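Local coordinates for agmatine ureohydrolase (Thermoplasma volcanium GSS1, PDB 3PZL), which probably hydrolyses agmatine to putrescine and urea, as a member of the arginase family that binds two manganese ions per subunit, at residues V228-I233 against S283-K288. Sequence-based numbering, arbitrary orientation.
With MN (manganese (II) ion), chain G; MN (manganese (II) ion), chain F.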
loop_
_atom_site.group_PDB
_atom_site.type_symbol
_atom_site.label_atom_id
_atom_site.label_comp_id
_atom_site.label_asym_id
_atom_site.label_seq_id
_atom_site.Cartn_x
_atom_site.Cartn_y
_atom_site.Cartn_z
ATOM N N VAL B 228 25.276 -11.277 6.171
ATOM C CA VAL B 228 24.157 -11.610 5.306
ATOM C C VAL B 228 23.526 -10.370 4.646
ATOM O O VAL B 228 22.821 -9.573 5.299
ATOM C CB VAL B 228 23.107 -12.377 6.046
ATOM C CG1 VAL B 228 22.104 -12.879 5.095
ATOM C CG2 VAL B 228 23.699 -13.525 6.742
ATOM N N ASP B 229 23.813 -10.201 3.348
ATOM C CA ASP B 229 23.218 -9.148 2.538
ATOM C C ASP B 229 21.895 -9.733 2.089
ATOM O O ASP B 229 21.827 -10.705 1.335
ATOM C CB ASP B 229 24.099 -8.862 1.338
ATOM C CG ASP B 229 23.672 -7.628 0.550
ATOM O OD1 ASP B 229 22.450 -7.393 0.440
ATOM O OD2 ASP B 229 24.570 -6.918 0.021
HETATM N N MSE B 230 20.828 -9.143 2.579
HETATM C CA MSE B 230 19.540 -9.795 2.562
HETATM C C MSE B 230 19.056 -10.085 1.147
HETATM O O MSE B 230 18.213 -10.961 0.946
HETATM C CB MSE B 230 18.569 -8.917 3.298
HETATM C CG MSE B 230 17.413 -9.624 3.851
HETATM SE SE MSE B 230 17.758 -10.849 5.361
HETATM C CE MSE B 230 15.851 -11.390 5.500
ATOM N N ASP B 231 19.592 -9.353 0.169
ATOM C CA ASP B 231 19.209 -9.529 -1.248
ATOM C C ASP B 231 19.844 -10.772 -1.937
ATOM O O ASP B 231 19.484 -11.122 -3.066
ATOM C CB ASP B 231 19.516 -8.258 -2.034
ATOM C CG ASP B 231 20.985 -8.011 -2.170
ATOM O OD1 ASP B 231 21.800 -8.696 -1.505
ATOM O OD2 ASP B 231 21.359 -7.141 -2.959
ATOM N N GLY B 232 20.776 -11.435 -1.265
ATOM C CA GLY B 232 21.241 -12.752 -1.706
ATOM C C GLY B 232 20.139 -13.805 -1.768
ATOM O O GLY B 232 20.251 -14.798 -2.472
ATOM N N ILE B 233 19.063 -13.561 -1.033
ATOM C CA ILE B 233 17.931 -14.445 -0.972
ATOM C C ILE B 233 16.997 -14.105 -2.112
ATOM O O ILE B 233 16.972 -12.970 -2.534
ATOM C CB ILE B 233 17.241 -14.281 0.384
ATOM C CG1 ILE B 233 18.283 -14.549 1.490
ATOM C CG2 ILE B 233 15.984 -15.213 0.524
ATOM C CD1 ILE B 233 17.740 -14.593 2.895
ATOM N N SER B 283 11.279 -8.529 7.371
ATOM C CA SER B 283 11.844 -8.355 8.702
ATOM C C SER B 283 11.539 -9.545 9.604
ATOM O O SER B 283 12.195 -9.754 10.615
ATOM C CB SER B 283 11.372 -7.046 9.327
ATOM O OG SER B 283 9.974 -7.029 9.355
HETATM N N MSE B 284 10.548 -10.331 9.228
HETATM C CA MSE B 284 10.215 -11.516 9.975
HETATM C C MSE B 284 11.233 -12.615 9.659
HETATM O O MSE B 284 11.668 -13.357 10.535
HETATM C CB MSE B 284 8.825 -11.986 9.628
HETATM C CG MSE B 284 8.319 -13.074 10.545
HETATM SE SE MSE B 284 8.110 -12.379 12.397
HETATM C CE MSE B 284 7.255 -13.942 13.175
ATOM N N LEU B 285 11.607 -12.739 8.398
ATOM C CA LEU B 285 12.672 -13.659 8.047
ATOM C C LEU B 285 13.965 -13.158 8.698
ATOM O O LEU B 285 14.727 -13.959 9.267
ATOM C CB LEU B 285 12.841 -13.743 6.537
ATOM C CG LEU B 285 14.038 -14.531 6.030
ATOM C CD1 LEU B 285 14.007 -15.938 6.525
ATOM C CD2 LEU B 285 13.970 -14.534 4.574
ATOM N N ALA B 286 14.225 -11.850 8.631
ATOM C CA ALA B 286 15.432 -11.330 9.279
ATOM C C ALA B 286 15.516 -11.669 10.785
ATOM O O ALA B 286 16.577 -12.037 11.285
ATOM C CB ALA B 286 15.570 -9.872 9.055
ATOM N N ALA B 287 14.388 -11.587 11.488
ATOM C CA ALA B 287 14.360 -11.905 12.907
ATOM C C ALA B 287 14.506 -13.388 13.136
ATOM O O ALA B 287 15.157 -13.812 14.106
ATOM C CB ALA B 287 13.113 -11.459 13.504
ATOM N N LYS B 288 13.906 -14.192 12.270
ATOM C CA LYS B 288 14.051 -15.634 12.384
ATOM C C LYS B 288 15.515 -16.081 12.170
ATOM O O LYS B 288 16.077 -16.853 12.925
ATOM C CB LYS B 288 13.114 -16.308 11.386
ATOM C CG LYS B 288 12.903 -17.739 11.610
ATOM C CD LYS B 288 12.341 -17.962 13.011
ATOM C CE LYS B 288 12.731 -19.321 13.509
ATOM N NZ LYS B 288 11.872 -19.696 14.674
HETATM MN MN MN G . 23.823 -7.078 -2.308
HETATM MN MN MN F . 26.190 -5.720 -0.505
#
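Met230, a selenomethionine here, lays its terminal methyl CE against Leu285 and Ala286 of helix 281-303, joining the metal-bearing loop of the arginase fold to a helix that packs on its parallel sheet. The segment 228-233 leaves the end of strand 223-229 and makes a short 3-10 turn, tied by a bond of 2.9 Å from Gly232 N to Asp229 O. That turn places the two carboxylates of the family's Asp-x-Asp motif, Asp229 and Asp231, on the side of the manganese ions, with the residue between them pointing the other way, toward the helix.

A long, unbranched apolar chain suits this middle place. CG of Met230 stands anti to the backbone N (chi1 -156°), the chain bends at chi2 (69°) and is then extended, which carries CE to 3.7 Å from Leu285 CG and 3.9 Å from Ala286 CB. Ala286, with no more than a methyl, lets CE come close to the helix backbone, while the branched Leu285 lies across the selenomethionine and also spreads CD2 toward Ile233. There the two side chains meet tip to tip, Ile233 CD1 lying 4.1 Å from Leu285 CD2. Nothing polar bridges the segments; all four touching residues are buried. Ile270 of strand 265-271 touches both Met230 and Ala286, and Phe247 of a neighbouring subunit packs on Leu285.

On the metal side, carboxylates supply hard anionic oxygens suited to manganese. Asp231 binds one ion through OD2, with OD1 a longer and less certain second contact, and Asp144 also binds that ion; the second ion is completed by His124, Asp144 and Asp148. Asp229 links the pair through a single atom, OD2, which lies 2.1 Å from one manganese and 2.5 Å from the other.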